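Local coordinates for peptidase S15/CocE/NonD (Thaumarchaeota archaeon SCGC AB-539-E09, PDB 4PF1), which is a serine peptidase of the alpha/beta hydrolase fold that acts as an aminopeptidase, probably releasing residues from the amino ends of peptides, at residues E400-G412 against R612-S626. Sequence-based numbering, arbitrary orientation.
Sequences EAHYCDLYVQEDG and RTAEYPTAIEIHIIS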
loop_
_atom_site.group_PDB
_atom_site.type_symbol
_atom_site.label_atom_id
_atom_site.label_comp_id
_atom_site.label_asym_id
_atom_site.label_seq_id
_atom_site.Cartn_x
_atom_site.Cartn_y
_atom_site.Cartn_z
ATOM N N GLU A 400 -2.141 -43.732 11.326
ATOM C CA GLU A 400 -1.535 -44.170 12.584
ATOM C C GLU A 400 -1.130 -42.964 13.458
ATOM O O GLU A 400 -1.065 -41.838 12.958
ATOM C CB GLU A 400 -0.323 -45.078 12.312
ATOM C CG GLU A 400 -0.310 -46.342 13.157
ATOM C CD GLU A 400 0.305 -46.184 14.535
ATOM O OE1 GLU A 400 1.520 -45.893 14.614
ATOM O OE2 GLU A 400 -0.427 -46.359 15.537
ATOM N N ALA A 401 -0.876 -43.204 14.768
ATOM C CA ALA A 401 -0.536 -42.149 15.730
ATOM C C ALA A 401 0.444 -42.627 16.823
ATOM O O ALA A 401 0.530 -43.828 17.091
ATOM C CB ALA A 401 -1.808 -41.631 16.380
ATOM N N HIS A 402 1.170 -41.667 17.462
ATOM C CA HIS A 402 2.114 -41.921 18.562
ATOM C C HIS A 402 2.429 -40.626 19.337
ATOM O O HIS A 402 2.865 -39.633 18.752
ATOM C CB HIS A 402 3.414 -42.614 18.082
ATOM C CG HIS A 402 4.068 -41.985 16.887
ATOM N ND1 HIS A 402 5.275 -41.314 16.999
ATOM C CD2 HIS A 402 3.701 -42.010 15.584
ATOM C CE1 HIS A 402 5.586 -40.931 15.772
ATOM N NE2 HIS A 402 4.663 -41.316 14.888
ATOM N N TYR A 403 2.191 -40.657 20.660
ATOM C CA TYR A 403 2.379 -39.540 21.590
ATOM C C TYR A 403 3.795 -39.617 22.214
ATOM O O TYR A 403 4.103 -40.579 22.921
ATOM C CB TYR A 403 1.247 -39.587 22.646
ATOM C CG TYR A 403 1.520 -38.906 23.968
ATOM C CD1 TYR A 403 1.487 -37.518 24.078
ATOM C CD2 TYR A 403 1.658 -39.647 25.139
ATOM C CE1 TYR A 403 1.675 -36.886 25.305
ATOM C CE2 TYR A 403 1.841 -39.025 26.372
ATOM C CZ TYR A 403 1.854 -37.644 26.452
ATOM O OH TYR A 403 2.037 -37.031 27.666
ATOM N N CYS A 404 4.673 -38.632 21.892
ATOM C CA CYS A 404 6.073 -38.645 22.338
ATOM C C CYS A 404 6.527 -37.307 22.979
ATOM O O CYS A 404 5.767 -36.337 23.014
ATOM C CB CYS A 404 6.993 -39.042 21.186
ATOM S SG CYS A 404 7.160 -37.779 19.900
ATOM N N ASP A 405 7.785 -37.277 23.474
ATOM C CA ASP A 405 8.378 -36.124 24.146
ATOM C C ASP A 405 9.440 -35.430 23.300
ATOM O O ASP A 405 10.320 -36.081 22.736
ATOM C CB ASP A 405 8.996 -36.546 25.494
ATOM C CG ASP A 405 8.013 -36.709 26.641
ATOM O OD1 ASP A 405 6.788 -36.676 26.387
ATOM O OD2 ASP A 405 8.469 -36.878 27.790
ATOM N N LEU A 406 9.380 -34.094 23.269
ATOM C CA LEU A 406 10.330 -33.226 22.582
ATOM C C LEU A 406 11.164 -32.499 23.644
ATOM O O LEU A 406 10.744 -31.463 24.164
ATOM C CB LEU A 406 9.560 -32.240 21.677
ATOM C CG LEU A 406 10.312 -31.611 20.502
ATOM C CD1 LEU A 406 11.088 -32.665 19.682
ATOM C CD2 LEU A 406 9.350 -30.866 19.597
ATOM N N TYR A 407 12.319 -33.087 24.009
ATOM C CA TYR A 407 13.194 -32.606 25.089
ATOM C C TYR A 407 14.023 -31.380 24.728
ATOM O O TYR A 407 14.598 -31.321 23.642
ATOM C CB TYR A 407 14.155 -33.724 25.537
ATOM C CG TYR A 407 13.461 -34.936 26.113
ATOM C CD1 TYR A 407 13.041 -34.959 27.439
ATOM C CD2 TYR A 407 13.254 -36.077 25.344
ATOM C CE1 TYR A 407 12.407 -36.074 27.978
ATOM C CE2 TYR A 407 12.617 -37.198 25.871
ATOM C CZ TYR A 407 12.200 -37.195 27.192
ATOM O OH TYR A 407 11.577 -38.298 27.725
ATOM N N VAL A 408 14.155 -30.431 25.686
ATOM C CA VAL A 408 15.055 -29.277 25.544
ATOM C C VAL A 408 16.476 -29.794 25.851
ATOM O O VAL A 408 16.637 -30.618 26.751
ATOM C CB VAL A 408 14.656 -28.035 26.406
ATOM C CG1 VAL A 408 13.258 -27.530 26.042
ATOM C CG2 VAL A 408 14.766 -28.311 27.906
ATOM N N GLN A 409 17.472 -29.406 25.045
ATOM C CA GLN A 409 18.838 -29.930 25.189
ATOM C C GLN A 409 19.893 -28.814 25.245
ATOM O O GLN A 409 19.566 -27.639 25.057
ATOM C CB GLN A 409 19.159 -30.894 24.022
ATOM C CG GLN A 409 18.224 -32.108 23.920
ATOM C CD GLN A 409 18.280 -32.812 22.578
ATOM O OE1 GLN A 409 18.766 -32.281 21.571
ATOM N NE2 GLN A 409 17.739 -34.019 22.529
ATOM N N GLU A 410 21.170 -29.200 25.471
ATOM C CA GLU A 410 22.318 -28.289 25.508
ATOM C C GLU A 410 22.577 -27.669 24.121
ATOM O O GLU A 410 22.114 -28.207 23.112
ATOM C CB GLU A 410 23.583 -29.019 26.022
ATOM C CG GLU A 410 24.128 -30.089 25.076
ATOM C CD GLU A 410 25.499 -30.655 25.408
ATOM O OE1 GLU A 410 26.266 -29.995 26.148
ATOM O OE2 GLU A 410 25.821 -31.749 24.890
ATOM N N ASP A 411 23.324 -26.537 24.084
ATOM C CA ASP A 411 23.697 -25.787 22.873
ATOM C C ASP A 411 22.452 -25.365 22.043
ATOM O O ASP A 411 22.504 -25.359 20.808
ATOM C CB ASP A 411 24.697 -26.588 21.997
ATOM C CG ASP A 411 25.947 -27.051 22.726
ATOM O OD1 ASP A 411 26.684 -26.186 23.258
ATOM O OD2 ASP A 411 26.214 -28.275 22.728
ATOM N N GLY A 412 21.362 -25.019 22.738
ATOM C CA GLY A 412 20.103 -24.586 22.126
ATOM C C GLY A 412 19.442 -25.612 21.222
ATOM O O GLY A 412 18.752 -25.246 20.265
ATOM N N ARG A 612 17.107 -29.593 32.568
ATOM C CA ARG A 612 17.043 -30.647 31.549
ATOM C C ARG A 612 17.973 -31.806 31.930
ATOM O O ARG A 612 19.072 -31.944 31.383
ATOM C CB ARG A 612 17.396 -30.080 30.155
ATOM C CG ARG A 612 18.454 -28.974 30.184
ATOM C CD ARG A 612 18.909 -28.598 28.799
ATOM N NE ARG A 612 19.859 -27.487 28.831
ATOM C CZ ARG A 612 21.177 -27.629 28.916
ATOM N NH1 ARG A 612 21.720 -28.840 28.976
ATOM N NH2 ARG A 612 21.965 -26.562 28.934
ATOM N N THR A 613 17.544 -32.603 32.921
ATOM C CA THR A 613 18.303 -33.746 33.445
ATOM C C THR A 613 17.410 -34.989 33.470
ATOM O O THR A 613 16.212 -34.871 33.234
ATOM C CB THR A 613 18.846 -33.433 34.864
ATOM O OG1 THR A 613 17.748 -33.268 35.761
ATOM C CG2 THR A 613 19.734 -32.199 34.904
ATOM N N ALA A 614 17.980 -36.170 33.787
ATOM C CA ALA A 614 17.213 -37.421 33.903
ATOM C C ALA A 614 16.091 -37.275 34.949
ATOM O O ALA A 614 14.961 -37.704 34.701
ATOM C CB ALA A 614 18.140 -38.569 34.285
ATOM N N GLU A 615 16.405 -36.614 36.089
ATOM C CA GLU A 615 15.483 -36.344 37.195
ATOM C C GLU A 615 14.446 -35.276 36.812
ATOM O O GLU A 615 13.267 -35.428 37.140
ATOM C CB GLU A 615 16.278 -35.893 38.436
ATOM C CG GLU A 615 15.439 -35.709 39.695
ATOM C CD GLU A 615 16.208 -35.311 40.942
ATOM O OE1 GLU A 615 17.257 -34.637 40.814
ATOM O OE2 GLU A 615 15.740 -35.646 42.055
ATOM N N TYR A 616 14.890 -34.191 36.138
ATOM C CA TYR A 616 14.020 -33.078 35.732
ATOM C C TYR A 616 14.010 -32.913 34.185
ATOM O O TYR A 616 14.618 -31.967 33.670
ATOM C CB TYR A 616 14.467 -31.763 36.413
ATOM C CG TYR A 616 14.634 -31.843 37.917
ATOM C CD1 TYR A 616 13.540 -32.058 38.751
ATOM C CD2 TYR A 616 15.870 -31.608 38.514
ATOM C CE1 TYR A 616 13.681 -32.096 40.138
ATOM C CE2 TYR A 616 16.024 -31.642 39.901
ATOM C CZ TYR A 616 14.925 -31.890 40.709
ATOM O OH TYR A 616 15.068 -31.918 42.077
ATOM N N PRO A 617 13.343 -33.817 33.417
ATOM C CA PRO A 617 13.387 -33.687 31.952
ATOM C C PRO A 617 12.309 -32.754 31.383
ATOM O O PRO A 617 11.179 -33.185 31.118
ATOM C CB PRO A 617 13.220 -35.131 31.463
ATOM C CG PRO A 617 12.464 -35.823 32.552
ATOM C CD PRO A 617 12.591 -35.023 33.828
ATOM N N THR A 618 12.674 -31.471 31.167
ATOM C CA THR A 618 11.773 -30.501 30.543
ATOM C C THR A 618 11.568 -30.908 29.090
ATOM O O THR A 618 12.546 -31.163 28.380
ATOM C CB THR A 618 12.316 -29.071 30.677
ATOM O OG1 THR A 618 12.317 -28.700 32.057
ATOM C CG2 THR A 618 11.512 -28.054 29.861
ATOM N N ALA A 619 10.295 -31.025 28.667
ATOM C CA ALA A 619 9.944 -31.442 27.311
ATOM C C ALA A 619 8.551 -31.002 26.930
ATOM O O ALA A 619 7.722 -30.729 27.801
ATOM C CB ALA A 619 10.034 -32.961 27.197
ATOM N N ILE A 620 8.277 -30.985 25.621
ATOM C CA ILE A 620 6.943 -30.747 25.087
ATOM C C ILE A 620 6.358 -32.109 24.753
ATOM O O ILE A 620 6.976 -32.879 24.011
ATOM C CB ILE A 620 6.944 -29.794 23.854
ATOM C CG1 ILE A 620 7.649 -28.441 24.148
ATOM C CG2 ILE A 620 5.520 -29.598 23.290
ATOM C CD1 ILE A 620 7.085 -27.605 25.303
ATOM N N GLU A 621 5.211 -32.434 25.347
ATOM C CA GLU A 621 4.526 -33.697 25.087
ATOM C C GLU A 621 3.606 -33.485 23.900
ATOM O O GLU A 621 2.587 -32.803 24.026
ATOM C CB GLU A 621 3.757 -34.171 26.332
ATOM C CG GLU A 621 4.633 -34.380 27.560
ATOM C CD GLU A 621 3.898 -34.686 28.854
ATOM O OE1 GLU A 621 2.645 -34.727 28.842
ATOM O OE2 GLU A 621 4.581 -34.895 29.882
ATOM N N ILE A 622 4.023 -33.969 22.718
ATOM C CA ILE A 622 3.272 -33.791 21.470
ATOM C C ILE A 622 2.812 -35.130 20.896
ATOM O O ILE A 622 3.466 -36.158 21.089
ATOM C CB ILE A 622 4.070 -32.981 20.412
ATOM C CG1 ILE A 622 5.591 -33.192 20.537
ATOM C CG2 ILE A 622 3.709 -31.506 20.464
ATOM C CD1 ILE A 622 6.150 -34.137 19.561
ATOM N N HIS A 623 1.692 -35.101 20.166
ATOM C CA HIS A 623 1.100 -36.277 19.552
ATOM C C HIS A 623 1.373 -36.272 18.035
ATOM O O HIS A 623 0.727 -35.531 17.288
ATOM C CB HIS A 623 -0.406 -36.313 19.871
ATOM C CG HIS A 623 -1.125 -37.503 19.329
ATOM N ND1 HIS A 623 -0.997 -38.750 19.912
ATOM C CD2 HIS A 623 -2.001 -37.586 18.300
ATOM C CE1 HIS A 623 -1.775 -39.554 19.208
ATOM N NE2 HIS A 623 -2.404 -38.896 18.231
ATOM N N ILE A 624 2.380 -37.060 17.600
ATOM C CA ILE A 624 2.777 -37.167 16.190
ATOM C C ILE A 624 1.940 -38.251 15.510
ATOM O O ILE A 624 1.790 -39.347 16.048
ATOM C CB ILE A 624 4.316 -37.420 16.032
ATOM C CG1 ILE A 624 5.131 -36.225 16.573
ATOM C CG2 ILE A 624 4.698 -37.732 14.568
ATOM C CD1 ILE A 624 6.674 -36.422 16.588
ATOM N N ILE A 625 1.385 -37.934 14.335
ATOM C CA ILE A 625 0.562 -38.870 13.570
ATOM C C ILE A 625 1.263 -39.230 12.248
ATOM O O ILE A 625 1.978 -38.403 11.682
ATOM C CB ILE A 625 -0.883 -38.324 13.351
ATOM C CG1 ILE A 625 -0.887 -36.936 12.659
ATOM C CG2 ILE A 625 -1.654 -38.291 14.683
ATOM C CD1 ILE A 625 -2.285 -36.424 12.223
ATOM N N SER A 626 1.089 -40.481 11.788
ATOM C CA SER A 626 1.702 -40.958 10.548
ATOM C C SER A 626 0.733 -40.805 9.365
ATOM O O SER A 626 1.018 -39.981 8.467
ATOM C CB SER A 626 2.151 -42.411 10.697
ATOM O OG SER A 626 3.096 -42.546 11.745
ATOM O OXT SER A 626 -0.331 -41.464 9.365
HETATM O O HOH W 1 15.062 -32.321 29.035
#
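Tyr403 reaches diagonally over the strand pair to Glu621 and gives its hydroxyl to the carboxylate, OH to OE1 2.7 Å. With CG anti to the backbone N (chi1 157°), the ring leans along the neighbouring strand; ring and carboxylate stand nearly perpendicular, and OE1 is met from above the carboxylate plane. Asp405 runs alongside Glu621, their carboxylate planes nearly parallel, with OD1 of Asp405 4.5 Å from OE2 of Glu621; Arg491 bridges to both acids and probably offsets their like charges. On the same face, His623 turns its ring edge to Tyr403 CB, while its NE2 lies 3.4 Å from Ala401 CB and bonds to Pro393 O. Farther along, Tyr407 brings CD1 to 3.6 Å from Ala619 CB and sets its ring edge against Pro617.

The other face is more apolar: the CB of Ile624 sits over the His402 ring in a CH-pi contact, and Cys404 SG touches CD1 of both Ile622 and Ile624. At the last rung a water donates to both Val408 O and Thr618 O. Arg612 lays one guanidinium face over Glu410 CA, its NH1 3.5 Å from Glu410 CB, and pairs through NE with Asp426. An alanine here would strip the cover from the Glu410 backbone and is likely to leave Asp426 without this cationic mate.

Backbone bonds from Ser626 N–Glu400 O to Val408 N–Thr618 O zip the antiparallel ladder together, joining the chain's last strand to 401-408 within the beta-sheet of the C-terminal non-catalytic domain characteristic of S15 peptidases.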